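Local coordinates for glutathione S-transferase (Legionella pneumophila subsp. pneumophila str. Philadelphia 1, PDB 3NIV), which probably acts as a zeta-class glutathione transferase with maleylacetoacetate isomerase activity, converting maleylacetoacetate to fumarylacetoacetate, at residues I4-Y15 / L23-L35. Residues are numbered along the deposited sequence; the frame is centred on the assembly and turned at random.
Sequences ILYDYFRSTACY and LKKIAYEKIEVHL
Leu5, Tyr6 and Asp7 pair in parallel with Lys30, Ile31 and Glu32, the axes of strands 5-7 and 30-32 lying 4.6 Å apart with 27° between their directions. Four backbone hydrogen bonds alternate across the seam: Leu5 N to Glu29 O, Ile31 N to Leu5 O (weak), Asp7 N to Ile31 O and Val33 N to Asp7 O. On the face bearing Tyr6 and Ile31 the two side chains run alongside each other. Ile31 CG2 lies 3.7 Å from Tyr6 CD2. Ile31 CD1 makes an off-centre CH-pi contact 4.2 Å from the centroid of the Tyr6 ring, and the same CD1 meets Ile4 CG2 at 3.6 Å.

These strands and the intervening helix 12-23 form the beta-alpha-beta unit that opens the thioredoxin-like N-terminal domain of glutathione transferases, with strand 30-32 at the edge of the sheet within the chain. Asp7, Leu5, Lys30 and Glu32 share the other face, where Leu5 also packs on Val17 and Arg18 of that helix. With CG anti to the backbone N (chi1 -169°), the Asp7 carboxylate lies beside that of Glu32, their planes 77° apart. Asp7 OD2 comes 2.6 Å from Glu32 OE2, a separation so short between two acid groups that one of them probably carries a proton. Positive charge probably eases this pairing: Arg18 forms a salt bridge with Asp7 OD1, and the bent Lys30 chain brings NZ to the anti lone pair of Glu32 OE2 at 2.7 Å.

Farther along both chains, Leu35 CG lies over one face of the Tyr8 ring, 4.0 Å from its centroid; Arg10 N lies above the opposite face, and Val33 O approaches the edge at CD1.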
ATOM      1  N   ILE A   4       4.069  21.397   7.576  1.00 44.10           N
ATOM      2  CA  ILE A   4       3.826  20.772   8.875  1.00 44.86           C
ATOM      3  C   ILE A   4       3.621  19.259   8.819  1.00 40.45           C
ATOM      4  O   ILE A   4       2.615  18.779   8.301  1.00 42.14           O
ATOM      5  CB  ILE A   4       2.586  21.357   9.562  1.00 46.37           C
ATOM      6  CG1 ILE A   4       2.744  22.859   9.781  1.00 49.15           C
ATOM      7  CG2 ILE A   4       2.338  20.650  10.888  1.00 42.29           C
ATOM      8  CD1 ILE A   4       1.626  23.453  10.617  1.00 52.63           C
ATOM      9  N   LEU A   5       4.569  18.513   9.375  1.00 42.15           N
ATOM     10  CA  LEU A   5       4.397  17.075   9.565  1.00 38.62           C
ATOM     11  C   LEU A   5       3.907  16.785  10.981  1.00 37.02           C
ATOM     12  O   LEU A   5       4.491  17.266  11.949  1.00 37.54           O
ATOM     13  CB  LEU A   5       5.716  16.343   9.324  1.00 34.26           C
ATOM     14  CG  LEU A   5       5.712  14.848   9.639  1.00 35.04           C
ATOM     15  CD1 LEU A   5       4.916  14.096   8.591  1.00 34.82           C
ATOM     16  CD2 LEU A   5       7.126  14.298   9.719  1.00 31.84           C
ATOM     17  N   TYR A   6       2.825  16.023  11.102  1.00 35.51           N
ATOM     18  CA  TYR A   6       2.407  15.508  12.399  1.00 36.49           C
ATOM     19  C   TYR A   6       3.038  14.134  12.574  1.00 38.42           C
ATOM     20  O   TYR A   6       2.895  13.254  11.721  1.00 35.83           O
ATOM     21  CB  TYR A   6       0.886  15.459  12.518  1.00 38.17           C
ATOM     22  CG  TYR A   6       0.291  16.833  12.659  1.00 40.90           C
ATOM     23  CD1 TYR A   6       0.201  17.680  11.569  1.00 40.65           C
ATOM     24  CD2 TYR A   6      -0.148  17.301  13.888  1.00 42.66           C
ATOM     25  CE1 TYR A   6      -0.319  18.949  11.690  1.00 43.44           C
ATOM     26  CE2 TYR A   6      -0.678  18.573  14.018  1.00 48.35           C
ATOM     27  CZ  TYR A   6      -0.760  19.397  12.912  1.00 48.33           C
ATOM     28  OH  TYR A   6      -1.282  20.671  13.021  1.00 53.69           O
ATOM     29  N   ASP A   7       3.759  13.967  13.678  1.00 37.84           N
ATOM     30  CA  ASP A   7       4.700  12.864  13.802  1.00 37.56           C
ATOM     31  C   ASP A   7       4.584  12.074  15.107  1.00 36.74           C
ATOM     32  O   ASP A   7       4.470  12.646  16.193  1.00 35.62           O
ATOM     33  CB  ASP A   7       6.129  13.398  13.643  1.00 33.94           C
ATOM     34  CG  ASP A   7       7.152  12.293  13.500  1.00 35.09           C
ATOM     35  OD1 ASP A   7       6.970  11.402  12.649  1.00 36.18           O
ATOM     36  OD2 ASP A   7       8.155  12.320  14.234  1.00 37.30           O
ATOM     37  N   TYR A   8       4.619  10.751  14.975  1.00 35.89           N
ATOM     38  CA  TYR A   8       4.765   9.861  16.114  1.00 35.52           C
ATOM     39  C   TYR A   8       6.090   9.111  16.020  1.00 39.33           C
ATOM     40  O   TYR A   8       6.367   8.442  15.021  1.00 37.22           O
ATOM     41  CB  TYR A   8       3.627   8.863  16.158  1.00 34.55           C
ATOM     42  CG  TYR A   8       3.744   7.907  17.305  1.00 35.61           C
ATOM     43  CD1 TYR A   8       3.969   8.370  18.595  1.00 38.43           C
ATOM     44  CD2 TYR A   8       3.624   6.549  17.108  1.00 34.82           C
ATOM     45  CE1 TYR A   8       4.070   7.505  19.655  1.00 39.23           C
ATOM     46  CE2 TYR A   8       3.721   5.674  18.163  1.00 41.34           C
ATOM     47  CZ  TYR A   8       3.941   6.157  19.435  1.00 38.93           C
ATOM     48  OH  TYR A   8       4.035   5.280  20.480  1.00 40.23           O
ATOM     49  N   PHE A   9       6.906   9.202  17.061  1.00 37.00           N
ATOM     50  CA  PHE A   9       8.287   8.762  16.928  1.00 37.51           C
ATOM     51  C   PHE A   9       8.453   7.241  16.831  1.00 36.74           C
ATOM     52  O   PHE A   9       9.437   6.751  16.289  1.00 35.81           O
ATOM     53  CB  PHE A   9       9.159   9.363  18.035  1.00 40.70           C
ATOM     54  CG  PHE A   9       9.053   8.656  19.342  1.00 37.75           C
ATOM     55  CD1 PHE A   9      10.075   7.810  19.771  1.00 36.87           C
ATOM     56  CD2 PHE A   9       7.943   8.840  20.155  1.00 36.13           C
ATOM     57  CE1 PHE A   9       9.990   7.146  20.993  1.00 36.60           C
ATOM     58  CE2 PHE A   9       7.843   8.181  21.381  1.00 41.09           C
ATOM     59  CZ  PHE A   9       8.877   7.327  21.804  1.00 40.32           C
ATOM     60  N   ARG A  10       7.480   6.495  17.330  1.00 37.12           N
ATOM     61  CA  ARG A  10       7.545   5.038  17.241  1.00 38.94           C
ATOM     62  C   ARG A  10       6.925   4.482  15.958  1.00 37.07           C
ATOM     63  O   ARG A  10       6.840   3.262  15.777  1.00 36.37           O
ATOM     64  CB  ARG A  10       6.866   4.396  18.459  1.00 42.58           C
ATOM     65  CG  ARG A  10       7.533   4.741  19.782  1.00 41.46           C
ATOM     66  CD  ARG A  10       7.192   3.743  20.877  1.00 45.49           C
ATOM     67  NE  ARG A  10       7.702   4.209  22.170  1.00 51.75           N
ATOM     68  CZ  ARG A  10       6.945   4.743  23.125  1.00 40.52           C
ATOM     69  NH1 ARG A  10       5.633   4.869  22.948  1.00 41.74           N
ATOM     70  NH2 ARG A  10       7.500   5.155  24.254  1.00 37.59           N
ATOM     71  N   SER A  11       6.479   5.370  15.073  1.00 32.27           N
ATOM     72  CA  SER A  11       5.774   4.932  13.884  1.00 28.46           C
ATOM     73  C   SER A  11       6.711   4.651  12.715  1.00 27.33           C
ATOM     74  O   SER A  11       7.485   5.513  12.318  1.00 27.77           O
ATOM     75  CB  SER A  11       4.754   5.979  13.468  1.00 28.42           C
ATOM     76  OG  SER A  11       4.305   5.707  12.168  1.00 24.48           O
ATOM     77  N   THR A  12       6.618   3.448  12.158  1.00 26.85           N
ATOM     78  CA  THR A  12       7.331   3.089  10.932  1.00 26.56           C
ATOM     79  C   THR A  12       6.914   3.983   9.764  1.00 29.21           C
ATOM     80  O   THR A  12       7.751   4.551   9.076  1.00 29.70           O
ATOM     81  CB  THR A  12       7.032   1.643  10.546  1.00 27.33           C
ATOM     82  OG1 THR A  12       7.329   0.783  11.651  1.00 32.48           O
ATOM     83  CG2 THR A  12       7.845   1.221   9.337  1.00 30.20           C
ATOM     84  N   ALA A  13       5.612   4.095   9.537  1.00 27.00           N
ATOM     85  CA  ALA A  13       5.098   4.977   8.506  1.00 25.70           C
ATOM     86  C   ALA A  13       5.750   6.346   8.632  1.00 28.99           C
ATOM     87  O   ALA A  13       6.205   6.914   7.637  1.00 29.92           O
ATOM     88  CB  ALA A  13       3.583   5.093   8.619  1.00 24.96           C
ATOM     89  N   CYS A  14       5.810   6.867   9.857  1.00 26.59           N
ATOM     90  CA  CYS A  14       6.383   8.193  10.096  1.00 28.61           C
ATOM     91  C   CYS A  14       7.875   8.241   9.801  1.00 29.06           C
ATOM     92  O   CYS A  14       8.416   9.275   9.423  1.00 29.35           O
ATOM     93  CB  CYS A  14       6.146   8.641  11.534  1.00 30.96           C
ATOM     94  SG  CYS A  14       4.487   9.249  11.876  1.00 35.45           S
ATOM     95  N   TYR A  15       8.542   7.118  10.001  1.00 29.42           N
ATOM     96  CA  TYR A  15       9.971   7.017   9.728  1.00 29.55           C
ATOM     97  C   TYR A  15      10.194   7.193   8.218  1.00 26.93           C
ATOM     98  O   TYR A  15      11.020   7.991   7.794  1.00 28.29           O
ATOM     99  CB  TYR A  15      10.475   5.669  10.262  1.00 27.59           C
ATOM    100  CG  TYR A  15      11.977   5.462  10.348  1.00 31.73           C
ATOM    101  CD1 TYR A  15      12.878   6.502  10.145  1.00 27.58           C
ATOM    102  CD2 TYR A  15      12.488   4.210  10.666  1.00 29.24           C
ATOM    103  CE1 TYR A  15      14.232   6.289  10.231  1.00 27.55           C
ATOM    104  CE2 TYR A  15      13.834   3.993  10.754  1.00 33.08           C
ATOM    105  CZ  TYR A  15      14.709   5.032  10.542  1.00 30.30           C
ATOM    106  OH  TYR A  15      16.060   4.776  10.643  1.00 29.11           O
ATOM    107  N   LEU A  23      15.898  13.362   2.396  1.00 37.10           N
ATOM    108  CA  LEU A  23      16.524  13.040   1.123  1.00 39.32           C
ATOM    109  C   LEU A  23      16.359  14.141   0.076  1.00 43.05           C
ATOM    110  O   LEU A  23      17.326  14.532  -0.588  1.00 49.66           O
ATOM    111  CB  LEU A  23      15.971  11.727   0.590  1.00 37.54           C
ATOM    112  CG  LEU A  23      16.573  10.513   1.264  1.00 30.87           C
ATOM    113  CD1 LEU A  23      16.050   9.236   0.648  1.00 28.13           C
ATOM    114  CD2 LEU A  23      18.069  10.606   1.114  1.00 36.50           C
ATOM    115  N   LYS A  24      15.141  14.640  -0.071  1.00 39.55           N
ATOM    116  CA  LYS A  24      14.870  15.654  -1.081  1.00 44.58           C
ATOM    117  C   LYS A  24      14.980  17.044  -0.473  1.00 40.48           C
ATOM    118  O   LYS A  24      14.480  18.021  -1.019  1.00 41.68           O
ATOM    119  CB  LYS A  24      13.493  15.427  -1.722  1.00 44.42           C
ATOM    120  N   LYS A  25      15.638  17.111   0.675  1.00 42.49           N
ATOM    121  CA  LYS A  25      15.969  18.377   1.323  1.00 45.59           C
ATOM    122  C   LYS A  25      14.811  19.363   1.362  1.00 45.82           C
ATOM    123  O   LYS A  25      14.992  20.556   1.124  1.00 47.43           O
ATOM    124  CB  LYS A  25      17.186  19.019   0.656  1.00 42.80           C
ATOM    125  CG  LYS A  25      18.454  18.187   0.761  1.00 47.11           C
ATOM    126  CD  LYS A  25      19.639  18.952   0.178  1.00 58.99           C
ATOM    127  CE  LYS A  25      20.974  18.466   0.739  1.00 61.54           C
ATOM    128  NZ  LYS A  25      22.062  19.492   0.586  1.00 60.74           N
ATOM    129  N   ILE A  26      13.625  18.868   1.683  1.00 44.51           N
ATOM    130  CA  ILE A  26      12.473  19.741   1.815  1.00 42.59           C
ATOM    131  C   ILE A  26      12.414  20.352   3.201  1.00 45.63           C
ATOM    132  O   ILE A  26      12.443  19.643   4.198  1.00 45.95           O
ATOM    133  CB  ILE A  26      11.154  18.988   1.584  1.00 43.73           C
ATOM    134  CG1 ILE A  26      11.098  18.413   0.170  1.00 43.77           C
ATOM    135  CG2 ILE A  26       9.965  19.908   1.825  1.00 43.50           C
ATOM    136  CD1 ILE A  26      11.769  17.088   0.040  1.00 44.92           C
ATOM    137  N   ALA A  27      12.314  21.674   3.257  1.00 48.40           N
ATOM    138  CA  ALA A  27      12.081  22.373   4.516  1.00 49.71           C
ATOM    139  C   ALA A  27      10.666  22.124   5.029  1.00 51.71           C
ATOM    140  O   ALA A  27       9.673  22.468   4.371  1.00 47.42           O
ATOM    141  CB  ALA A  27      12.325  23.866   4.351  1.00 49.00           C
ATOM    142  N   TYR A  28      10.580  21.526   6.210  1.00 48.04           N
ATOM    143  CA  TYR A  28       9.292  21.325   6.851  1.00 46.93           C
ATOM    144  C   TYR A  28       9.359  21.628   8.329  1.00 52.20           C
ATOM    145  O   TYR A  28      10.308  22.237   8.808  1.00 56.37           O
ATOM    146  CB  TYR A  28       8.792  19.900   6.652  1.00 47.51           C
ATOM    147  CG  TYR A  28       9.652  18.824   7.287  1.00 43.76           C
ATOM    148  CD1 TYR A  28       9.203  18.096   8.383  1.00 42.18           C
ATOM    149  CD2 TYR A  28      10.903  18.525   6.772  1.00 46.77           C
ATOM    150  CE1 TYR A  28       9.987  17.097   8.948  1.00 41.18           C
ATOM    151  CE2 TYR A  28      11.690  17.537   7.327  1.00 43.07           C
ATOM    152  CZ  TYR A  28      11.232  16.825   8.410  1.00 41.75           C
ATOM    153  OH  TYR A  28      12.034  15.836   8.939  1.00 39.99           O
ATOM    154  N   GLU A  29       8.345  21.163   9.047  1.00 57.76           N
ATOM    155  CA  GLU A  29       8.153  21.527  10.438  1.00 53.34           C
ATOM    156  C   GLU A  29       7.414  20.419  11.179  1.00 50.10           C
ATOM    157  O   GLU A  29       6.268  20.093  10.853  1.00 48.05           O
ATOM    158  CB  GLU A  29       7.365  22.829  10.503  1.00 55.48           C
ATOM    159  CG  GLU A  29       6.715  23.101  11.829  1.00 60.39           C
ATOM    160  CD  GLU A  29       6.304  24.551  11.967  1.00 73.32           C
ATOM    161  OE1 GLU A  29       6.060  25.207  10.925  1.00 68.80           O
ATOM    162  OE2 GLU A  29       6.235  25.034  13.120  1.00 82.71           O
ATOM    163  N   LYS A  30       8.080  19.856  12.182  1.00 47.05           N
ATOM    164  CA  LYS A  30       7.616  18.652  12.861  1.00 42.40           C
ATOM    165  C   LYS A  30       6.719  18.966  14.058  1.00 40.41           C
ATOM    166  O   LYS A  30       6.886  19.982  14.727  1.00 43.29           O
ATOM    167  CB  LYS A  30       8.821  17.795  13.292  1.00 40.67           C
ATOM    168  CG  LYS A  30       8.485  16.336  13.624  1.00 40.54           C
ATOM    169  CD  LYS A  30       9.672  15.399  13.413  1.00 35.26           C
ATOM    170  CE  LYS A  30      10.853  15.806  14.283  1.00 40.28           C
ATOM    171  NZ  LYS A  30      10.446  16.063  15.709  1.00 39.40           N
ATOM    172  N   ILE A  31       5.758  18.089  14.306  1.00 38.13           N
ATOM    173  CA  ILE A  31       4.847  18.224  15.429  1.00 38.20           C
ATOM    174  C   ILE A  31       4.648  16.866  16.079  1.00 37.08           C
ATOM    175  O   ILE A  31       3.926  16.019  15.553  1.00 34.60           O
ATOM    176  CB  ILE A  31       3.480  18.771  14.996  1.00 38.56           C
ATOM    177  CG1 ILE A  31       3.612  20.228  14.552  1.00 39.29           C
ATOM    178  CG2 ILE A  31       2.471  18.643  16.136  1.00 36.02           C
ATOM    179  CD1 ILE A  31       2.304  20.974  14.517  1.00 41.13           C
ATOM    180  N   GLU A  32       5.287  16.666  17.226  1.00 36.56           N
ATOM    181  CA  GLU A  32       5.281  15.362  17.880  1.00 35.81           C
ATOM    182  C   GLU A  32       4.049  15.136  18.729  1.00 34.67           C
ATOM    183  O   GLU A  32       3.775  15.897  19.652  1.00 35.12           O
ATOM    184  CB  GLU A  32       6.542  15.180  18.716  1.00 32.16           C
ATOM    185  CG  GLU A  32       7.794  15.210  17.890  1.00 28.84           C
ATOM    186  CD  GLU A  32       7.922  13.997  17.001  1.00 36.09           C
ATOM    187  OE1 GLU A  32       7.239  12.978  17.265  1.00 36.10           O
ATOM    188  OE2 GLU A  32       8.713  14.062  16.039  1.00 38.25           O
ATOM    189  N   VAL A  33       3.313  14.079  18.400  1.00 37.64           N
ATOM    190  CA  VAL A  33       2.103  13.700  19.112  1.00 33.85           C
ATOM    191  C   VAL A  33       2.145  12.226  19.496  1.00 34.88           C
ATOM    192  O   VAL A  33       3.111  11.533  19.192  1.00 32.18           O
ATOM    193  CB  VAL A  33       0.850  13.921  18.245  1.00 39.31           C
ATOM    194  CG1 VAL A  33       0.860  15.306  17.619  1.00 34.53           C
ATOM    195  CG2 VAL A  33       0.743  12.840  17.176  1.00 38.10           C
ATOM    196  N   HIS A  34       1.080  11.751  20.139  1.00 39.10           N
ATOM    197  CA  HIS A  34       0.969  10.350  20.548  1.00 41.48           C
ATOM    198  C   HIS A  34       0.218   9.456  19.553  1.00 41.96           C
ATOM    199  O   HIS A  34       0.698   9.212  18.450  1.00 48.35           O
ATOM    200  CB  HIS A  34       0.344  10.261  21.937  1.00 38.34           C
ATOM    201  CG  HIS A  34       0.887  11.274  22.888  1.00 40.18           C
ATOM    202  ND1 HIS A  34       2.169  11.205  23.395  1.00 38.20           N
ATOM    203  CD2 HIS A  34       0.340  12.403  23.402  1.00 40.04           C
ATOM    204  CE1 HIS A  34       2.381  12.237  24.189  1.00 35.97           C
ATOM    205  NE2 HIS A  34       1.288  12.980  24.210  1.00 40.50           N
ATOM    206  N   LEU A  35      -0.951   8.960  19.939  1.00 48.14           N
ATOM    207  CA  LEU A  35      -1.668   7.998  19.105  1.00 49.63           C
ATOM    208  C   LEU A  35      -3.189   8.165  19.143  1.00 52.19           C
ATOM    209  O   LEU A  35      -3.761   8.563  20.160  1.00 54.06           O
ATOM    210  CB  LEU A  35      -1.284   6.576  19.508  1.00 51.56           C
ATOM    211  CG  LEU A  35       0.057   6.090  18.965  1.00 48.59           C
ATOM    212  CD1 LEU A  35       0.715   5.107  19.925  1.00 48.65           C
ATOM    213  CD2 LEU A  35      -0.139   5.468  17.598  1.00 48.11           C
TER